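Long-range contacts in nicotinate phosphoribosyltransferase (Vibrio cholerae, PDB 4HL7), which probably makes nicotinate D-ribonucleotide from nicotinate and 5-phospho-D-ribose 1-diphosphate at the expense of ATP, a step of NAD biosynthesis: residues A[238-243]-A[383-388]; A[232-237]-A[249-254]; A[188-193]-A[355-360]. All coordinates share one frame; numbering follows the deposited sequence.

Contact 1: residues A[238-243]-A[383-388]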
ATOM      1  N   HIS A 238      -3.637 -10.393  12.884  1.00 11.63           N
ATOM      2  CA  HIS A 238      -4.089 -10.567  14.288  1.00 14.03           C
ATOM      3  C   HIS A 238      -5.363 -11.327  14.469  1.00 13.37           C
ATOM      4  O   HIS A 238      -5.636 -11.834  15.558  1.00 13.58           O
ATOM      5  CB  HIS A 238      -4.086  -9.227  15.054  1.00 12.19           C
ATOM      6  CG  HIS A 238      -2.688  -8.814  15.481  1.00 13.13           C
ATOM      7  ND1 HIS A 238      -1.822  -8.235  14.625  1.00 14.96           N
ATOM      8  CD2 HIS A 238      -1.965  -9.071  16.653  1.00 14.53           C
ATOM      9  CE1 HIS A 238      -0.621  -8.041  15.246  1.00 13.05           C
ATOM     10  NE2 HIS A 238      -0.712  -8.550  16.489  1.00 14.22           N
ATOM     11  N   GLN A 239      -6.166 -11.452  13.414  1.00 12.58           N
ATOM     12  CA  GLN A 239      -7.386 -12.317  13.462  1.00 13.54           C
ATOM     13  C   GLN A 239      -7.076 -13.789  13.652  1.00 13.82           C
ATOM     14  O   GLN A 239      -7.941 -14.588  14.030  1.00 15.15           O
ATOM     15  CB  GLN A 239      -8.250 -12.136  12.176  1.00 13.72           C
ATOM     16  CG  GLN A 239      -8.777 -10.717  12.033  1.00 14.03           C
ATOM     17  CD  GLN A 239      -9.299 -10.461  10.620  1.00 14.83           C
ATOM     18  OE1 GLN A 239      -9.485 -11.398   9.866  1.00 14.41           O
ATOM     19  NE2 GLN A 239      -9.512  -9.183  10.256  1.00 13.60           N
ATOM     20  N   ALA A 240      -5.868 -14.158  13.305  1.00 13.01           N
ATOM     21  CA  ALA A 240      -5.375 -15.511  13.507  1.00 13.46           C
ATOM     22  C   ALA A 240      -4.585 -15.661  14.827  1.00 15.57           C
ATOM     23  O   ALA A 240      -4.535 -16.777  15.401  1.00 18.45           O
ATOM     24  CB  ALA A 240      -4.479 -15.934  12.331  1.00 14.23           C
ATOM     25  N   LEU A 241      -3.977 -14.583  15.295  1.00 14.92           N
ATOM     26  CA  LEU A 241      -3.013 -14.670  16.387  1.00 14.26           C
ATOM     27  C   LEU A 241      -3.653 -14.449  17.782  1.00 13.91           C
ATOM     28  O   LEU A 241      -3.103 -14.974  18.809  1.00 14.35           O
ATOM     29  CB  LEU A 241      -1.903 -13.597  16.186  1.00 14.70           C
ATOM     30  CG  LEU A 241      -1.153 -13.739  14.853  1.00 17.71           C
ATOM     31  CD1 LEU A 241      -0.170 -12.587  14.728  1.00 17.71           C
ATOM     32  CD2 LEU A 241      -0.402 -15.033  14.922  1.00 16.00           C
ATOM     33  N   VAL A 242      -4.768 -13.712  17.836  1.00 13.33           N
ATOM     34  CA  VAL A 242      -5.521 -13.556  19.111  1.00 12.62           C
ATOM     35  C   VAL A 242      -6.982 -13.847  18.828  1.00 13.21           C
ATOM     36  O   VAL A 242      -7.325 -14.208  17.729  1.00 12.08           O
ATOM     37  CB  VAL A 242      -5.356 -12.105  19.690  1.00 13.96           C
ATOM     38  CG1 VAL A 242      -3.846 -11.891  19.993  1.00 15.67           C
ATOM     39  CG2 VAL A 242      -5.815 -10.974  18.697  1.00 11.92           C
ATOM     40  N   ASN A 243      -7.881 -13.606  19.805  1.00 13.50           N
ATOM     41  CA  ASN A 243      -9.252 -13.808  19.474  1.00 12.63           C
ATOM     42  C   ASN A 243      -9.700 -12.782  18.445  1.00 12.93           C
ATOM     43  O   ASN A 243      -9.231 -11.659  18.454  1.00 13.58           O
ATOM     44  CB  ASN A 243     -10.172 -13.726  20.724  1.00 12.98           C
ATOM     45  CG  ASN A 243     -11.583 -14.164  20.386  1.00 14.32           C
ATOM     46  OD1 ASN A 243     -12.462 -13.308  20.097  1.00 14.72           O
ATOM     47  ND2 ASN A 243     -11.783 -15.510  20.291  1.00 14.36           N
ATOM     48  N   ARG A 383      -4.689 -20.250   9.238  1.00 17.21           N
ATOM     49  CA  ARG A 383      -6.082 -19.846   9.541  1.00 17.47           C
ATOM     50  C   ARG A 383      -6.497 -18.733   8.589  1.00 16.55           C
ATOM     51  O   ARG A 383      -5.661 -17.887   8.240  1.00 14.60           O
ATOM     52  CB  ARG A 383      -6.177 -19.318  10.999  1.00 17.55           C
ATOM     53  CG  ARG A 383      -5.696 -20.348  12.056  1.00 17.50           C
ATOM     54  CD  ARG A 383      -4.952 -19.703  13.239  1.00 17.41           C
ATOM     55  NE  ARG A 383      -4.174 -20.721  13.953  1.00 17.67           N
ATOM     56  CZ  ARG A 383      -3.705 -20.560  15.188  1.00 19.27           C
ATOM     57  NH1 ARG A 383      -3.947 -19.443  15.845  1.00 17.45           N
ATOM     58  NH2 ARG A 383      -2.995 -21.534  15.764  1.00 19.42           N
ATOM     59  N   PRO A 384      -7.784 -18.685   8.216  1.00 17.14           N
ATOM     60  CA  PRO A 384      -8.207 -17.580   7.339  1.00 17.24           C
ATOM     61  C   PRO A 384      -8.153 -16.232   8.047  1.00 16.77           C
ATOM     62  O   PRO A 384      -8.331 -16.164   9.293  1.00 16.98           O
ATOM     63  CB  PRO A 384      -9.709 -17.873   7.021  1.00 19.30           C
ATOM     64  CG  PRO A 384     -10.039 -19.154   7.701  1.00 18.23           C
ATOM     65  CD  PRO A 384      -8.907 -19.526   8.660  1.00 17.71           C
ATOM     66  N   VAL A 385      -8.018 -15.162   7.277  1.00 15.13           N
ATOM     67  CA  VAL A 385      -8.126 -13.792   7.821  1.00 14.62           C
ATOM     68  C   VAL A 385      -8.900 -12.984   6.767  1.00 15.46           C
ATOM     69  O   VAL A 385      -9.049 -13.431   5.628  1.00 16.48           O
ATOM     70  CB  VAL A 385      -6.742 -13.146   8.096  1.00 14.29           C
ATOM     71  CG1 VAL A 385      -5.953 -13.964   9.133  1.00 14.09           C
ATOM     72  CG2 VAL A 385      -5.960 -12.968   6.769  1.00 15.09           C
ATOM     73  N   ALA A 386      -9.458 -11.857   7.157  1.00 15.19           N
ATOM     74  CA  ALA A 386     -10.360 -11.136   6.216  1.00 15.30           C
ATOM     75  C   ALA A 386     -10.283  -9.643   6.355  1.00 16.96           C
ATOM     76  O   ALA A 386      -9.943  -9.131   7.397  1.00 16.12           O
ATOM     77  CB  ALA A 386     -11.789 -11.562   6.399  1.00 14.70           C
ATOM     78  N   LYS A 387     -10.586  -8.954   5.255  1.00 17.70           N
ATOM     79  CA  LYS A 387     -10.782  -7.525   5.312  1.00 19.13           C
ATOM     80  C   LYS A 387     -12.209  -7.253   4.898  1.00 20.63           C
ATOM     81  O   LYS A 387     -12.710  -7.824   3.928  1.00 20.21           O
ATOM     82  CB  LYS A 387      -9.857  -6.786   4.349  1.00 20.40           C
ATOM     83  CG  LYS A 387     -10.029  -5.286   4.397  1.00 23.22           C
ATOM     84  CD  LYS A 387      -9.005  -4.648   3.499  1.00 30.32           C
ATOM     85  CE  LYS A 387      -9.500  -3.320   3.022  1.00 32.69           C
ATOM     86  NZ  LYS A 387      -8.726  -2.985   1.801  1.00 36.06           N
ATOM     87  N   ILE A 388     -12.877  -6.354   5.613  1.00 18.57           N
ATOM     88  CA  ILE A 388     -14.276  -6.102   5.291  1.00 21.03           C
ATOM     89  C   ILE A 388     -14.346  -4.766   4.497  1.00 22.64           C
ATOM     90  O   ILE A 388     -14.726  -4.728   3.333  1.00 31.39           O
ATOM     91  CB  ILE A 388     -15.148  -6.058   6.576  1.00 21.02           C
ATOM     92  CG1 ILE A 388     -15.219  -7.450   7.182  1.00 22.99           C
ATOM     93  CG2 ILE A 388     -16.608  -5.711   6.218  1.00 21.92           C
ATOM     94  CD1 ILE A 388     -15.614  -7.509   8.629  1.00 25.21           C
TER
HETATM   95  O   HOH W   1      -8.020 -16.746  11.975  1.00 16.01           O
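Q239 and A240, near the C-terminal end of helix 232-241, rest on residues 383-386, where a short edge strand runs out into extended chain; the CA atoms of Q239 and V385 are 5.9 Å apart. Q239 links the two segments by two hydrogen bonds. Its CG lies beside the backbone N, anti to the carbonyl carbon (chi1 -63°), and from there the chain is extended, which carries the amide to the main chain of A386. There the two ends of the amide grip the backbone N-H and C=O of the same residue: A386 N gives a hydrogen bond to Q239 OE1 at 2.7 Å, and Q239 NE2 gives one to A386 O at 2.9 Å. In the NE2 bond the donor lies in the plane of the A386 carbonyl and A386 O in the amide plane of Q239, so the pair of bonds fixes which way round the amide sits. Glutamine suits this place because one planar group both donates and accepts.

A240 presents a methyl small enough for close approach: its CB touches V385 CG1 at 4.0 Å and R383 CD at 3.9 Å. The chi2 of R383 (143°) swings CD to that methyl; farther out, NH1 gives a bent hydrogen bond (138°) to A240 O, 2.8 Å away. A water gives hydrogen bonds to both Q239 O and P384 O, joining two backbone acceptors that could not bond to each other. V385 also packs on L377 and C380 of strand 372-380, and A240 on C380. Side chain-to-backbone bonds and a water thus join the helix end to the edge strand.

Contact 2: residues A[232-237]-A[249-254]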
ATOM      1  N   HIS A 232      -3.181  -2.909   6.145  1.00 15.14           N
ATOM      2  CA  HIS A 232      -4.282  -3.766   6.676  1.00 15.93           C
ATOM      3  C   HIS A 232      -3.793  -5.139   7.145  1.00 15.76           C
ATOM      4  O   HIS A 232      -4.292  -5.681   8.106  1.00 15.42           O
ATOM      5  CB  HIS A 232      -5.333  -4.032   5.599  1.00 16.61           C
ATOM      6  CG  HIS A 232      -6.038  -2.788   5.173  1.00 19.84           C
ATOM      7  ND1 HIS A 232      -5.761  -2.185   4.015  1.00 19.84           N
ATOM      8  CD2 HIS A 232      -6.990  -1.994   5.836  1.00 20.19           C
ATOM      9  CE1 HIS A 232      -6.499  -1.024   3.932  1.00 24.36           C
ATOM     10  NE2 HIS A 232      -7.250  -0.928   5.045  1.00 20.83           N
ATOM     11  N   GLU A 233      -2.774  -5.680   6.479  1.00 16.46           N
ATOM     12  CA  GLU A 233      -2.307  -7.049   6.843  1.00 15.60           C
ATOM     13  C   GLU A 233      -1.862  -7.195   8.241  1.00 14.53           C
ATOM     14  O   GLU A 233      -2.014  -8.254   8.792  1.00 14.79           O
ATOM     15  CB  GLU A 233      -1.162  -7.551   5.890  1.00 16.70           C
ATOM     16  CG  GLU A 233       0.126  -6.879   6.108  1.00 17.89           C
ATOM     17  CD  GLU A 233       1.269  -7.510   5.278  1.00 18.76           C
ATOM     18  OE1 GLU A 233       1.700  -8.680   5.575  1.00 17.36           O
ATOM     19  OE2 GLU A 233       1.773  -6.772   4.405  1.00 18.77           O
ATOM     20  N   TRP A 234      -1.377  -6.113   8.877  1.00 13.07           N
ATOM     21  CA  TRP A 234      -1.003  -6.212  10.283  1.00 14.99           C
ATOM     22  C   TRP A 234      -2.263  -6.490  11.131  1.00 14.49           C
ATOM     23  O   TRP A 234      -2.325  -7.391  11.991  1.00 14.17           O
ATOM     24  CB  TRP A 234      -0.348  -4.884  10.675  1.00 14.15           C
ATOM     25  CG  TRP A 234       0.008  -4.756  12.129  1.00 14.79           C
ATOM     26  CD1 TRP A 234      -0.551  -3.892  13.066  1.00 14.78           C
ATOM     27  CD2 TRP A 234       1.042  -5.492  12.841  1.00 16.54           C
ATOM     28  NE1 TRP A 234       0.098  -4.009  14.292  1.00 13.34           N
ATOM     29  CE2 TRP A 234       1.052  -4.981  14.215  1.00 13.99           C
ATOM     30  CE3 TRP A 234       1.957  -6.486  12.481  1.00 17.48           C
ATOM     31  CZ2 TRP A 234       1.942  -5.447  15.166  1.00 14.19           C
ATOM     32  CZ3 TRP A 234       2.852  -6.983  13.468  1.00 15.94           C
ATOM     33  CH2 TRP A 234       2.867  -6.448  14.764  1.00 14.66           C
ATOM     34  N   PHE A 235      -3.337  -5.776  10.807  1.00 14.60           N
ATOM     35  CA  PHE A 235      -4.612  -5.986  11.577  1.00 14.75           C
ATOM     36  C   PHE A 235      -5.273  -7.327  11.227  1.00 14.05           C
ATOM     37  O   PHE A 235      -5.854  -8.035  12.099  1.00 14.24           O
ATOM     38  CB  PHE A 235      -5.537  -4.824  11.234  1.00 14.79           C
ATOM     39  CG  PHE A 235      -4.949  -3.500  11.649  1.00 17.78           C
ATOM     40  CD1 PHE A 235      -4.157  -2.773  10.783  1.00 18.19           C
ATOM     41  CD2 PHE A 235      -5.081  -3.056  12.942  1.00 17.01           C
ATOM     42  CE1 PHE A 235      -3.541  -1.594  11.214  1.00 19.23           C
ATOM     43  CE2 PHE A 235      -4.440  -1.880  13.374  1.00 19.13           C
ATOM     44  CZ  PHE A 235      -3.690  -1.151  12.493  1.00 20.87           C
HETATM   45  N   MSE A 236      -5.186  -7.691   9.941  1.00 14.36           N
HETATM   46  CA  MSE A 236      -5.820  -8.947   9.482  1.00 14.31           C
HETATM   47  C   MSE A 236      -5.074 -10.121  10.095  1.00 14.34           C
HETATM   48  O   MSE A 236      -5.695 -11.047  10.577  1.00 13.37           O
HETATM   49  CB  MSE A 236      -5.669  -9.005   7.929  1.00 13.86           C
HETATM   50  CG  MSE A 236      -6.660  -8.018   7.296  1.00 13.72           C
HETATM   51 SE   MSE A 236      -6.109  -7.765   5.400  1.00 21.10          SE
HETATM   52  CE  MSE A 236      -6.920  -9.430   4.754  1.00 18.63           C
ATOM     53  N   GLY A 237      -3.724 -10.085  10.087  1.00 15.45           N
ATOM     54  CA  GLY A 237      -2.956 -11.212  10.681  1.00 13.83           C
ATOM     55  C   GLY A 237      -3.366 -11.463  12.137  1.00 14.64           C
ATOM     56  O   GLY A 237      -3.408 -12.594  12.602  1.00 14.80           O
ATOM     57  N   GLN A 249      -7.700  -4.234  18.168  1.00 13.65           N
ATOM     58  CA  GLN A 249      -7.147  -3.563  19.319  1.00 15.32           C
ATOM     59  C   GLN A 249      -5.748  -4.003  19.676  1.00 15.31           C
ATOM     60  O   GLN A 249      -4.880  -3.143  19.933  1.00 14.31           O
ATOM     61  CB  GLN A 249      -8.067  -3.693  20.545  1.00 16.76           C
ATOM     62  CG  GLN A 249      -7.711  -2.531  21.469  1.00 23.20           C
ATOM     63  CD  GLN A 249      -8.730  -2.312  22.518  1.00 29.83           C
ATOM     64  OE1 GLN A 249      -9.472  -1.342  22.496  1.00 28.61           O
ATOM     65  NE2 GLN A 249      -8.780  -3.223  23.441  1.00 27.18           N
ATOM     66  N   VAL A 250      -5.508  -5.304  19.669  1.00 14.06           N
ATOM     67  CA  VAL A 250      -4.155  -5.816  19.965  1.00 15.22           C
ATOM     68  C   VAL A 250      -3.159  -5.345  18.903  1.00 13.49           C
ATOM     69  O   VAL A 250      -2.023  -4.962  19.216  1.00 14.92           O
ATOM     70  CB  VAL A 250      -4.125  -7.352  20.109  1.00 17.56           C
ATOM     71  CG1 VAL A 250      -2.679  -7.846  20.073  1.00 16.82           C
ATOM     72  CG2 VAL A 250      -4.916  -7.777  21.385  1.00 16.78           C
ATOM     73  N   ALA A 251      -3.592  -5.350  17.629  1.00 14.21           N
ATOM     74  CA  ALA A 251      -2.689  -4.919  16.555  1.00 15.81           C
ATOM     75  C   ALA A 251      -2.344  -3.437  16.767  1.00 14.63           C
ATOM     76  O   ALA A 251      -1.171  -3.017  16.604  1.00 13.22           O
ATOM     77  CB  ALA A 251      -3.352  -5.125  15.195  1.00 16.18           C
ATOM     78  N   LEU A 252      -3.359  -2.613  17.148  1.00 13.31           N
ATOM     79  CA  LEU A 252      -3.012  -1.189  17.474  1.00 14.12           C
ATOM     80  C   LEU A 252      -1.988  -1.061  18.627  1.00 14.21           C
ATOM     81  O   LEU A 252      -1.018  -0.292  18.524  1.00 15.40           O
ATOM     82  CB  LEU A 252      -4.269  -0.332  17.791  1.00 13.49           C
ATOM     83  CG  LEU A 252      -5.309  -0.145  16.639  1.00 14.10           C
ATOM     84  CD1 LEU A 252      -6.623   0.294  17.216  1.00 13.69           C
ATOM     85  CD2 LEU A 252      -4.727   0.934  15.693  1.00 12.85           C
ATOM     86  N   GLU A 253      -2.202  -1.787  19.714  1.00 13.74           N
ATOM     87  CA  GLU A 253      -1.309  -1.734  20.842  1.00 14.21           C
ATOM     88  C   GLU A 253       0.086  -2.220  20.488  1.00 14.44           C
ATOM     89  O   GLU A 253       1.081  -1.641  20.912  1.00 14.69           O
ATOM     90  CB  GLU A 253      -1.922  -2.584  21.994  1.00 15.39           C
ATOM     91  CG  GLU A 253      -3.214  -1.920  22.479  1.00 17.52           C
ATOM     92  CD  GLU A 253      -3.907  -2.779  23.509  1.00 27.56           C
ATOM     93  OE1 GLU A 253      -3.754  -3.991  23.428  1.00 27.54           O
ATOM     94  OE2 GLU A 253      -4.599  -2.231  24.370  1.00 24.14           O
ATOM     95  N   ARG A 254       0.175  -3.306  19.736  1.00 14.76           N
ATOM     96  CA  ARG A 254       1.467  -3.938  19.500  1.00 16.20           C
ATOM     97  C   ARG A 254       2.310  -3.136  18.514  1.00 16.26           C
ATOM     98  O   ARG A 254       3.519  -3.232  18.539  1.00 16.43           O
ATOM     99  CB  ARG A 254       1.281  -5.348  18.979  1.00 17.20           C
ATOM    100  CG  ARG A 254       0.865  -6.251  20.145  1.00 25.42           C
ATOM    101  CD  ARG A 254       1.404  -7.653  20.027  1.00 27.11           C
ATOM    102  NE  ARG A 254       1.863  -8.135  21.343  1.00 32.08           N
ATOM    103  CZ  ARG A 254       2.448  -9.305  21.540  1.00 34.16           C
ATOM    104  NH1 ARG A 254       2.608 -10.135  20.512  1.00 30.25           N
ATOM    105  NH2 ARG A 254       2.842  -9.667  22.770  1.00 34.76           N
TER
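W234 has its CG anti to the backbone N (chi1 175°), whereas the next residue, F235, keeps CG beside its backbone N; chi1 sets each CG, and CD1 of W234 and CD2 of F235 both meet the A251 methyl. F235 CD2 is 3.5 Å from A251 CB, and W234 CD1 reaches the same carbon at 3.7 Å. The two aromatics also meet each other, with W234 CD1 above the centre of the F235 ring.

An alanine suits this place because a small side chain lets the axes of helices 232-237 and 249-254 approach to 8.7 Å while they cross at 125°. The indole adds a polar link: W234 NE1 gives a hydrogen bond to A251 O at 2.8 Å, with an N-H...O angle of 152°. The donor stands well above the plane of that carbonyl. Farther along the indole, CZ2 packs against R254 CB at 3.9 Å, and the guanidinium end of R254 is held instead by Y34, with a cation-pi contact to F33. L252 CD2 meets the rim of the F235 ring near its plane, at CE2, 3.7 Å away.

M26, A29 and I30 of helix 21-33 pack on W234, and P267 of strand 265-267 on F235, so this helix pair is covered from several elements. H232, in the same segment, is predicted to be the autophosphorylated histidine and is unmodified here; its NE2 bonds to D269. The contact is mainly apolar, with the indole N-H, a buried donor, satisfied by a carbonyl of the partner helix; tryptophan combines a broad packing surface with that one directional bond.

Contact 3: residues A[188-193]-A[355-360]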
ATOM      1  N   ARG A 188       2.258   0.204  -8.193  1.00 20.35           N
ATOM      2  CA  ARG A 188       1.651   0.131  -9.562  1.00 23.15           C
ATOM      3  C   ARG A 188       2.275   1.094 -10.547  1.00 21.10           C
ATOM      4  O   ARG A 188       1.621   1.573 -11.478  1.00 21.69           O
ATOM      5  CB  ARG A 188       0.114   0.244  -9.536  1.00 28.25           C
ATOM      6  CG  ARG A 188      -0.630  -1.064  -9.192  1.00 31.61           C
ATOM      7  CD  ARG A 188      -2.082  -0.725  -8.790  1.00 34.24           C
ATOM      8  NE  ARG A 188      -2.781  -1.760  -8.012  1.00 35.18           N
ATOM      9  CZ  ARG A 188      -2.987  -1.734  -6.685  1.00 35.36           C
ATOM     10  NH1 ARG A 188      -2.495  -0.748  -5.912  1.00 31.31           N
ATOM     11  NH2 ARG A 188      -3.682  -2.732  -6.112  1.00 37.58           N
ATOM     12  N   ARG A 189       3.567   1.328 -10.385  1.00 19.39           N
ATOM     13  CA  ARG A 189       4.249   2.237 -11.317  1.00 18.40           C
ATOM     14  C   ARG A 189       4.285   1.672 -12.722  1.00 18.84           C
ATOM     15  O   ARG A 189       4.306   0.448 -12.922  1.00 18.62           O
ATOM     16  CB  ARG A 189       5.676   2.544 -10.874  1.00 18.17           C
ATOM     17  CG  ARG A 189       6.615   1.308 -10.826  1.00 18.45           C
ATOM     18  CD  ARG A 189       7.715   1.610  -9.842  1.00 18.22           C
ATOM     19  NE  ARG A 189       8.660   0.497  -9.841  1.00 17.63           N
ATOM     20  CZ  ARG A 189       9.649   0.378  -8.971  1.00 19.48           C
ATOM     21  NH1 ARG A 189       9.866   1.351  -8.070  1.00 18.10           N
ATOM     22  NH2 ARG A 189      10.475  -0.686  -9.053  1.00 18.63           N
ATOM     23  N   PHE A 190       4.348   2.557 -13.719  1.00 18.79           N
ATOM     24  CA  PHE A 190       4.532   2.102 -15.091  1.00 20.10           C
ATOM     25  C   PHE A 190       5.909   1.372 -15.206  1.00 20.06           C
ATOM     26  O   PHE A 190       6.019   0.337 -15.877  1.00 18.45           O
ATOM     27  CB  PHE A 190       4.529   3.310 -16.043  1.00 19.61           C
ATOM     28  CG  PHE A 190       4.693   2.941 -17.503  1.00 20.84           C
ATOM     29  CD1 PHE A 190       3.567   2.639 -18.293  1.00 21.86           C
ATOM     30  CD2 PHE A 190       5.943   2.946 -18.106  1.00 20.76           C
ATOM     31  CE1 PHE A 190       3.718   2.286 -19.613  1.00 21.40           C
ATOM     32  CE2 PHE A 190       6.096   2.595 -19.455  1.00 22.53           C
ATOM     33  CZ  PHE A 190       4.975   2.267 -20.202  1.00 22.31           C
ATOM     34  N   SER A 191       6.934   1.944 -14.543  1.00 18.34           N
ATOM     35  CA  SER A 191       8.282   1.422 -14.542  1.00 19.08           C
ATOM     36  C   SER A 191       9.034   2.136 -13.420  1.00 19.00           C
ATOM     37  O   SER A 191       8.595   3.185 -12.962  1.00 18.26           O
ATOM     38  CB  SER A 191       8.976   1.636 -15.908  1.00 20.36           C
ATOM     39  OG  SER A 191       9.209   3.027 -16.129  1.00 21.30           O
ATOM     40  N   SER A 192      10.137   1.559 -12.948  1.00 19.93           N
ATOM     41  CA  SER A 192      10.942   2.250 -11.923  1.00 20.08           C
ATOM     42  C   SER A 192      11.525   3.583 -12.477  1.00 20.24           C
ATOM     43  O   SER A 192      11.673   4.569 -11.716  1.00 20.71           O
ATOM     44  CB  SER A 192      12.040   1.318 -11.355  1.00 20.16           C
ATOM     45  OG  SER A 192      12.887   0.875 -12.395  1.00 20.02           O
ATOM     46  N   GLN A 193      11.874   3.607 -13.774  1.00 21.19           N
ATOM     47  CA  GLN A 193      12.374   4.834 -14.449  1.00 23.33           C
ATOM     48  C   GLN A 193      11.324   5.923 -14.450  1.00 23.20           C
ATOM     49  O   GLN A 193      11.646   7.106 -14.165  1.00 22.19           O
ATOM     50  CB  GLN A 193      12.880   4.542 -15.887  1.00 26.21           C
ATOM     51  CG  GLN A 193      13.608   5.715 -16.581  1.00 28.42           C
ATOM     52  CD  GLN A 193      14.788   6.197 -15.770  1.00 30.00           C
ATOM     53  OE1 GLN A 193      15.583   5.410 -15.330  1.00 32.71           O
ATOM     54  NE2 GLN A 193      14.818   7.476 -15.470  1.00 30.25           N
ATOM     55  N   ASN A 355       1.608   6.111 -12.902  1.00 18.67           N
ATOM     56  CA  ASN A 355       1.108   5.292 -14.003  1.00 20.26           C
ATOM     57  C   ASN A 355      -0.098   5.924 -14.682  1.00 20.43           C
ATOM     58  O   ASN A 355      -1.180   5.336 -14.739  1.00 21.73           O
ATOM     59  CB  ASN A 355       0.737   3.903 -13.458  1.00 18.94           C
ATOM     60  CG  ASN A 355       0.799   2.829 -14.542  1.00 20.89           C
ATOM     61  OD1 ASN A 355       0.796   3.123 -15.726  1.00 21.54           O
ATOM     62  ND2 ASN A 355       0.842   1.591 -14.130  1.00 20.75           N
ATOM     63  N   ASP A 356       0.119   7.102 -15.229  1.00 22.76           N
ATOM     64  CA  ASP A 356      -0.955   7.851 -15.859  1.00 22.26           C
ATOM     65  C   ASP A 356      -0.419   8.380 -17.197  1.00 22.73           C
ATOM     66  O   ASP A 356       0.526   9.173 -17.230  1.00 22.92           O
ATOM     67  CB  ASP A 356      -1.411   9.007 -14.951  1.00 24.11           C
ATOM     68  CG  ASP A 356      -2.575   9.825 -15.597  1.00 32.15           C
ATOM     69  OD1 ASP A 356      -3.078  10.811 -14.988  1.00 31.99           O
ATOM     70  OD2 ASP A 356      -2.980   9.427 -16.713  1.00 31.77           O
ATOM     71  N   LEU A 357      -1.017   7.919 -18.299  1.00 21.42           N
ATOM     72  CA  LEU A 357      -0.596   8.358 -19.648  1.00 22.24           C
ATOM     73  C   LEU A 357      -1.730   9.147 -20.300  1.00 22.62           C
ATOM     74  O   LEU A 357      -1.748   9.354 -21.522  1.00 24.74           O
ATOM     75  CB  LEU A 357      -0.230   7.152 -20.553  1.00 23.81           C
ATOM     76  CG  LEU A 357       0.955   6.328 -20.024  1.00 24.49           C
ATOM     77  CD1 LEU A 357       1.316   5.221 -21.006  1.00 24.24           C
ATOM     78  CD2 LEU A 357       2.120   7.280 -19.852  1.00 24.97           C
ATOM     79  N   ALA A 358      -2.646   9.602 -19.460  1.00 23.73           N
ATOM     80  CA  ALA A 358      -3.768  10.418 -19.909  1.00 26.36           C
ATOM     81  C   ALA A 358      -4.499   9.728 -21.091  1.00 26.52           C
ATOM     82  O   ALA A 358      -4.809  10.353 -22.075  1.00 29.05           O
ATOM     83  CB  ALA A 358      -3.289  11.833 -20.288  1.00 24.73           C
ATOM     84  N   ASN A 359      -4.755   8.434 -20.971  1.00 27.77           N
ATOM     85  CA  ASN A 359      -5.582   7.732 -21.944  1.00 31.00           C
ATOM     86  C   ASN A 359      -4.922   7.612 -23.303  1.00 28.83           C
ATOM     87  O   ASN A 359      -5.595   7.407 -24.298  1.00 29.53           O
ATOM     88  CB  ASN A 359      -6.961   8.420 -22.119  1.00 35.88           C
ATOM     89  CG  ASN A 359      -7.780   8.407 -20.845  1.00 40.20           C
ATOM     90  OD1 ASN A 359      -7.642   7.508 -20.013  1.00 40.33           O
ATOM     91  ND2 ASN A 359      -8.646   9.412 -20.686  1.00 43.53           N
ATOM     92  N   TRP A 360      -3.607   7.797 -23.349  1.00 26.44           N
ATOM     93  CA  TRP A 360      -2.845   7.616 -24.564  1.00 26.49           C
ATOM     94  C   TRP A 360      -3.266   6.371 -25.339  1.00 26.88           C
ATOM     95  O   TRP A 360      -3.361   5.317 -24.776  1.00 28.35           O
ATOM     96  CB  TRP A 360      -1.356   7.531 -24.236  1.00 25.23           C
ATOM     97  CG  TRP A 360      -0.528   7.490 -25.507  1.00 27.09           C
ATOM     98  CD1 TRP A 360      -0.238   8.543 -26.358  1.00 28.57           C
ATOM     99  CD2 TRP A 360       0.138   6.321 -26.094  1.00 26.79           C
ATOM    100  NE1 TRP A 360       0.544   8.112 -27.428  1.00 29.61           N
ATOM    101  CE2 TRP A 360       0.835   6.792 -27.288  1.00 28.45           C
ATOM    102  CE3 TRP A 360       0.242   4.994 -25.739  1.00 27.50           C
ATOM    103  CZ2 TRP A 360       1.557   5.943 -28.098  1.00 30.00           C
ATOM    104  CZ3 TRP A 360       0.998   4.147 -26.538  1.00 28.13           C
ATOM    105  CH2 TRP A 360       1.637   4.610 -27.693  1.00 29.41           C
TER
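N355 and F190 form the tight part of this contact, where two loops approach to 4.8 Å between their CA atoms. N355 comes just after helix 351-354, and its ND2 gives a hydrogen bond to R188 O at 2.8 Å with an N-H...O angle of 150°. The other branch of the amide, OD1, lies in the plane of the F190 ring at its edge, 3.8 Å from CD1, and accepts a hydrogen bond from Y368 OH. Amide and ring planes stand 86° apart. Asparagine suits the place: its short amide serves a carbonyl and a hydroxyl beside the ring.

The packing thins along the second loop. L357 CD1 reaches F190 CE1 at 4.0 Å, and after it the chain turns away through the type I' turn from L357 to W360, whose A358 and N359 are exposed. D356 OD2 accepts from A358 N, an Asx turn overlapping the start of that turn. R188 carries its guanidinium away from N355, to I373 O and near a bound sulfate ion. The buried amide thus ties the loop after strand 181-183 to the loop following helix 351-354 by one hydrogen bond, while OD1 bonds Y368 and phenylalanine supplies the apolar side.

Contacts 1 and 2 share helix 232-241 and touch each other, V385 CG1 lying 3.3 Å from M236 O; their centres are 9 Å apart. Contact 2 packs the helix on helix 247-258 through aromatic and aliphatic side chains, whereas contact 1 joins its C-terminal end to the edge of the antiparallel sheet through side chain-to-backbone bonds, with R383 exposed. Contact 3 lies on the opposite side of the chain's centre, about 32 Å from contact 2 between centres, and joins two loops through one asparagine amide and a phenylalanine-leucine contact. All three are mostly buried, but contact 1 runs out to an exposed margin at R383, while in contact 3 R188 is only partly exposed.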